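Local coordinates for DNA topoisomerase 2-associated protein PAT1 (Saccharomyces cerevisiae, PDB 5LMG) that activates mRNA decapping and represses translation in yeast, its C-terminal domain binding a short peptide motif of the decapping enzyme Dcp2, at residues F160-S173 against I202-A214. The protein carries 2 engineered substitutions. Residues are numbered along the deposited sequence; the frame is centred on the assembly and turned at random.
Sequences FQMIILKIIVSFLS and IGLNLITILISRA. With EDO (1,2-ethanediol), chain J.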
loop_
_atom_site.group_PDB
_atom_site.type_symbol
_atom_site.label_atom_id
_atom_site.label_comp_id
_atom_site.label_asym_id
_atom_site.label_seq_id
_atom_site.Cartn_x
_atom_site.Cartn_y
_atom_site.Cartn_z
ATOM N N PHE A 160 7.325 7.324 4.884
ATOM C CA PHE A 160 5.888 7.315 5.134
ATOM C C PHE A 160 5.380 5.875 5.208
ATOM O O PHE A 160 4.645 5.542 6.134
ATOM C CB PHE A 160 5.141 8.088 4.039
ATOM C CG PHE A 160 3.711 8.414 4.394
ATOM C CD1 PHE A 160 2.708 7.458 4.265
ATOM C CD2 PHE A 160 3.362 9.678 4.851
ATOM C CE1 PHE A 160 1.379 7.764 4.584
ATOM C CE2 PHE A 160 2.035 9.982 5.177
ATOM C CZ PHE A 160 1.056 9.021 5.039
ATOM N N GLN A 161 5.835 5.015 4.278
ATOM C CA GLN A 161 5.495 3.595 4.213
ATOM C C GLN A 161 5.881 2.850 5.502
ATOM O O GLN A 161 5.038 2.172 6.089
ATOM C CB GLN A 161 6.149 2.955 2.968
ATOM C CG GLN A 161 6.049 1.418 2.856
ATOM C CD GLN A 161 4.690 0.910 2.415
ATOM O OE1 GLN A 161 4.013 1.501 1.563
ATOM N NE2 GLN A 161 4.279 -0.229 2.967
ATOM N N MET A 162 7.142 3.003 5.941
ATOM C CA MET A 162 7.721 2.352 7.113
ATOM C C MET A 162 7.056 2.776 8.442
ATOM O O MET A 162 6.757 1.917 9.271
ATOM C CB MET A 162 9.241 2.606 7.143
ATOM C CG MET A 162 9.966 1.885 8.248
ATOM S SD MET A 162 11.647 2.503 8.490
ATOM C CE MET A 162 11.333 4.000 9.390
ATOM N N ILE A 163 6.843 4.085 8.642
ATOM C CA ILE A 163 6.298 4.616 9.889
ATOM C C ILE A 163 4.765 4.604 9.933
ATOM O O ILE A 163 4.205 3.939 10.806
ATOM C CB ILE A 163 6.899 6.018 10.198
ATOM C CG1 ILE A 163 8.398 5.885 10.568
ATOM C CG2 ILE A 163 6.094 6.758 11.293
ATOM C CD1 ILE A 163 9.194 7.203 10.752
ATOM N N ILE A 164 4.098 5.353 9.024
ATOM C CA ILE A 164 2.648 5.528 9.003
ATOM C C ILE A 164 1.860 4.214 8.819
ATOM O O ILE A 164 0.931 3.956 9.599
ATOM C CB ILE A 164 2.210 6.613 7.975
ATOM C CG1 ILE A 164 3.037 7.938 8.120
ATOM C CG2 ILE A 164 0.699 6.871 8.002
ATOM C CD1 ILE A 164 3.035 8.696 9.518
ATOM N N LEU A 165 2.223 3.391 7.823
ATOM C CA LEU A 165 1.472 2.161 7.573
ATOM C C LEU A 165 1.583 1.136 8.704
ATOM O O LEU A 165 0.578 0.508 9.013
ATOM C CB LEU A 165 1.807 1.561 6.211
ATOM C CG LEU A 165 0.824 1.937 5.078
ATOM C CD1 LEU A 165 0.724 3.456 4.853
ATOM C CD2 LEU A 165 1.195 1.254 3.821
ATOM N N LYS A 166 2.751 1.040 9.375
ATOM C CA LYS A 166 2.984 0.168 10.536
ATOM C C LYS A 166 2.041 0.566 11.702
ATOM O O LYS A 166 1.510 -0.307 12.384
ATOM C CB LYS A 166 4.459 0.276 10.978
ATOM C CG LYS A 166 4.963 -0.852 11.880
ATOM C CD LYS A 166 6.264 -0.463 12.596
ATOM C CE LYS A 166 7.489 -0.453 11.706
ATOM N NZ LYS A 166 8.551 0.432 12.252
ATOM N N ILE A 167 1.827 1.882 11.905
ATOM C CA ILE A 167 0.931 2.446 12.922
ATOM C C ILE A 167 -0.540 2.080 12.604
ATOM O O ILE A 167 -1.266 1.651 13.493
ATOM C CB ILE A 167 1.134 3.990 13.035
ATOM C CG1 ILE A 167 2.481 4.344 13.694
ATOM C CG2 ILE A 167 -0.031 4.677 13.761
ATOM C CD1 ILE A 167 2.920 5.802 13.461
ATOM N N ILE A 168 -0.966 2.264 11.337
ATOM C CA ILE A 168 -2.327 1.971 10.891
ATOM C C ILE A 168 -2.640 0.482 11.102
ATOM O O ILE A 168 -3.636 0.177 11.760
ATOM C CB ILE A 168 -2.578 2.496 9.452
ATOM C CG1 ILE A 168 -2.614 4.048 9.467
ATOM C CG2 ILE A 168 -3.857 1.901 8.836
ATOM C CD1 ILE A 168 -2.457 4.748 8.136
ATOM N N VAL A 169 -1.738 -0.411 10.622
ATOM C CA VAL A 169 -1.794 -1.874 10.743
ATOM C C VAL A 169 -1.969 -2.296 12.207
ATOM O O VAL A 169 -2.939 -2.981 12.507
ATOM C CB VAL A 169 -0.574 -2.574 10.065
ATOM C CG1 VAL A 169 -0.532 -4.072 10.367
ATOM C CG2 VAL A 169 -0.580 -2.351 8.562
ATOM N N SER A 170 -1.056 -1.857 13.110
ATOM C CA SER A 170 -1.083 -2.174 14.545
ATOM C C SER A 170 -2.383 -1.729 15.232
ATOM O O SER A 170 -2.988 -2.527 15.949
ATOM C CB SER A 170 0.145 -1.606 15.256
ATOM O OG SER A 170 -0.029 -0.244 15.621
ATOM N N PHE A 171 -2.824 -0.479 14.982
ATOM C CA PHE A 171 -4.061 0.057 15.534
ATOM C C PHE A 171 -5.321 -0.716 15.076
ATOM O O PHE A 171 -6.179 -0.996 15.910
ATOM C CB PHE A 171 -4.200 1.569 15.252
ATOM C CG PHE A 171 -5.553 2.147 15.616
ATOM C CD1 PHE A 171 -5.891 2.389 16.941
ATOM C CD2 PHE A 171 -6.490 2.434 14.632
ATOM C CE1 PHE A 171 -7.150 2.907 17.276
ATOM C CE2 PHE A 171 -7.750 2.950 14.967
ATOM C CZ PHE A 171 -8.069 3.184 16.287
ATOM N N LEU A 172 -5.442 -1.035 13.770
ATOM C CA LEU A 172 -6.606 -1.752 13.236
ATOM C C LEU A 172 -6.657 -3.222 13.673
ATOM O O LEU A 172 -7.741 -3.783 13.842
ATOM C CB LEU A 172 -6.695 -1.633 11.698
ATOM C CG LEU A 172 -6.992 -0.234 11.128
ATOM C CD1 LEU A 172 -6.964 -0.250 9.629
ATOM C CD2 LEU A 172 -8.339 0.297 11.602
ATOM N N SER A 173 -5.477 -3.832 13.865
ATOM C CA SER A 173 -5.304 -5.216 14.287
ATOM C C SER A 173 -5.740 -5.415 15.737
ATOM O O SER A 173 -6.145 -6.518 16.091
ATOM C CB SER A 173 -3.840 -5.622 14.139
ATOM O OG SER A 173 -3.576 -6.913 14.664
ATOM N N ILE A 202 1.523 3.922 -1.875
ATOM C CA ILE A 202 0.946 4.197 -0.542
ATOM C C ILE A 202 -0.570 3.981 -0.565
ATOM O O ILE A 202 -1.103 3.319 0.325
ATOM C CB ILE A 202 1.331 5.612 0.005
ATOM C CG1 ILE A 202 2.876 5.858 0.006
ATOM C CG2 ILE A 202 0.703 5.899 1.398
ATOM C CD1 ILE A 202 3.761 4.848 0.837
ATOM N N GLY A 203 -1.234 4.553 -1.574
ATOM C CA GLY A 203 -2.674 4.425 -1.780
ATOM C C GLY A 203 -3.100 2.977 -1.868
ATOM O O GLY A 203 -3.980 2.548 -1.114
ATOM N N LEU A 204 -2.405 2.199 -2.731
ATOM C CA LEU A 204 -2.674 0.776 -2.922
ATOM C C LEU A 204 -2.484 -0.030 -1.641
ATOM O O LEU A 204 -3.354 -0.837 -1.305
ATOM C CB LEU A 204 -1.855 0.183 -4.078
ATOM C CG LEU A 204 -2.411 -1.113 -4.679
ATOM C CD1 LEU A 204 -3.694 -0.850 -5.500
ATOM C CD2 LEU A 204 -1.373 -1.797 -5.549
ATOM N N ASN A 205 -1.357 0.193 -0.931
ATOM C CA ASN A 205 -1.062 -0.493 0.331
ATOM C C ASN A 205 -2.079 -0.151 1.426
ATOM O O ASN A 205 -2.463 -1.040 2.178
ATOM C CB ASN A 205 0.355 -0.239 0.779
ATOM C CG ASN A 205 1.416 -0.893 -0.083
ATOM O OD1 ASN A 205 1.142 -1.756 -0.930
ATOM N ND2 ASN A 205 2.657 -0.479 0.102
ATOM N N LEU A 206 -2.552 1.111 1.486
ATOM C CA LEU A 206 -3.578 1.509 2.456
ATOM C C LEU A 206 -4.899 0.784 2.182
ATOM O O LEU A 206 -5.550 0.352 3.132
ATOM C CB LEU A 206 -3.796 3.030 2.485
ATOM C CG LEU A 206 -2.788 3.826 3.318
ATOM C CD1 LEU A 206 -2.838 5.306 2.979
ATOM C CD2 LEU A 206 -3.037 3.635 4.792
ATOM N N ILE A 207 -5.269 0.611 0.892
ATOM C CA ILE A 207 -6.496 -0.096 0.508
ATOM C C ILE A 207 -6.369 -1.578 0.911
ATOM O O ILE A 207 -7.280 -2.096 1.548
ATOM C CB ILE A 207 -6.895 0.120 -0.984
ATOM C CG1 ILE A 207 -7.209 1.608 -1.263
ATOM C CG2 ILE A 207 -8.108 -0.760 -1.380
ATOM C CD1 ILE A 207 -7.095 2.047 -2.741
ATOM N N THR A 208 -5.207 -2.214 0.614
ATOM C CA THR A 208 -4.921 -3.619 0.960
ATOM C C THR A 208 -5.088 -3.875 2.464
ATOM O O THR A 208 -5.695 -4.886 2.834
ATOM C CB THR A 208 -3.543 -4.048 0.460
ATOM O OG1 THR A 208 -3.422 -3.690 -0.905
ATOM C CG2 THR A 208 -3.279 -5.560 0.643
ATOM N N ILE A 209 -4.552 -2.961 3.313
ATOM C CA ILE A 209 -4.672 -3.020 4.775
ATOM C C ILE A 209 -6.166 -3.034 5.187
ATOM O O ILE A 209 -6.551 -3.905 5.947
ATOM C CB ILE A 209 -3.897 -1.856 5.459
ATOM C CG1 ILE A 209 -2.374 -2.082 5.391
ATOM C CG2 ILE A 209 -4.369 -1.647 6.915
ATOM C CD1 ILE A 209 -1.587 -0.817 5.430
ATOM N N LEU A 210 -6.987 -2.076 4.677
ATOM C CA LEU A 210 -8.423 -2.004 4.981
ATOM C C LEU A 210 -9.173 -3.258 4.539
ATOM O O LEU A 210 -9.937 -3.789 5.337
ATOM C CB LEU A 210 -9.114 -0.741 4.402
ATOM C CG LEU A 210 -8.673 0.640 4.906
ATOM C CD1 LEU A 210 -9.507 1.725 4.244
ATOM C CD2 LEU A 210 -8.811 0.765 6.433
ATOM N N ILE A 211 -8.943 -3.740 3.288
ATOM C CA ILE A 211 -9.598 -4.950 2.739
ATOM C C ILE A 211 -9.241 -6.186 3.572
ATOM O O ILE A 211 -10.147 -6.950 3.928
ATOM C CB ILE A 211 -9.284 -5.195 1.232
ATOM C CG1 ILE A 211 -9.844 -4.093 0.320
ATOM C CG2 ILE A 211 -9.758 -6.592 0.770
ATOM C CD1 ILE A 211 -9.252 -4.204 -1.153
ATOM N N SER A 212 -7.920 -6.394 3.840
ATOM C CA SER A 212 -7.402 -7.519 4.633
ATOM C C SER A 212 -7.976 -7.539 6.060
ATOM O O SER A 212 -8.356 -8.608 6.540
ATOM C CB SER A 212 -5.881 -7.516 4.662
ATOM O OG SER A 212 -5.384 -7.627 3.339
ATOM N N ARG A 213 -8.088 -6.359 6.703
ATOM C CA ARG A 213 -8.659 -6.230 8.047
ATOM C C ARG A 213 -10.165 -6.539 8.063
ATOM O O ARG A 213 -10.609 -7.311 8.912
ATOM C CB ARG A 213 -8.337 -4.858 8.674
ATOM C CG ARG A 213 -8.715 -4.698 10.170
ATOM C CD ARG A 213 -8.300 -5.832 11.121
ATOM N NE ARG A 213 -6.900 -6.239 10.963
ATOM C CZ ARG A 213 -6.373 -7.339 11.494
ATOM N NH1 ARG A 213 -7.119 -8.152 12.234
ATOM N NH2 ARG A 213 -5.097 -7.635 11.290
ATOM N N ALA A 214 -10.927 -5.976 7.096
ATOM C CA ALA A 214 -12.365 -6.204 6.907
ATOM C C ALA A 214 -12.652 -7.714 6.739
ATOM O O ALA A 214 -13.579 -8.230 7.367
ATOM C CB ALA A 214 -12.859 -5.439 5.684
HETATM C C1 EDO J . -0.313 -4.129 2.507
HETATM O O1 EDO J . -0.480 -2.767 2.821
HETATM C C2 EDO J . 0.689 -4.236 1.339
HETATM O O2 EDO J . 0.538 -5.491 0.706
#
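Leu165 and Ile209 interlock at the middle of this contact, each a knob in a hole of the other helix: Leu165 sits among Ile202, Asn205, Leu206 and Ile209, while Ile209 fills the space between Leu165, Ile168, Val169 and Leu172. Segments 160-173 and 202-214 run nearly parallel, 11° apart, their axes 10.7 Å apart at closest approach. Leu165 splits its branches, CD1 going to Leu206 CD2 and CD2 to Asn205 CB at 3.5 Å. Ile209 does the same: its CD1 meets Val169 CG2 at 3.6 Å, and CG2, anti to the backbone N, turns instead to Leu172 CD1 (4.0 Å). On the buried side, Ile168 CD1 presses on Leu206 CD2 at 3.6 Å, and Phe160 CE1 meets Ile202 CG2.

One polar bond crosses the seam. Asn205 ND2 donates to Gln161 OE1 over 2.8 Å, the acceptor lying in the asparagine amide plane; the two amides stand almost perpendicular, 86° apart. A bend at chi2 (77°) brings the glutamine amide round to that donor. Nearby, a 1,2-ethanediol molecule, probably from the crystallisation liquor, hydrogen-bonds through O1 to Asn205 O.

At the C-terminal end Arg213, folded at chi2 and chi3, lays one guanidinium face over Ser173 CA, with CZ 3.7 Å from that atom, while its CD packs against Leu172 O at 3.5 Å. Cut back to an alanine, Arg213 would probably leave Ser173 CA and the Leu172 carbonyl without their cover.

Near-parallel helices 151-174 and 201-216, with helix 178-191 between them in sequence, are consistent with an alpha-helical repeat fold, as in the TPR clan. Helix 118-130 lies against the inner side, Phe129 touching Leu206 and Leu210; helix 103-114 packs on Phe160 through Ile106, and helix 275-286 meets Asn205 and Thr208 through Tyr276 and Phe280.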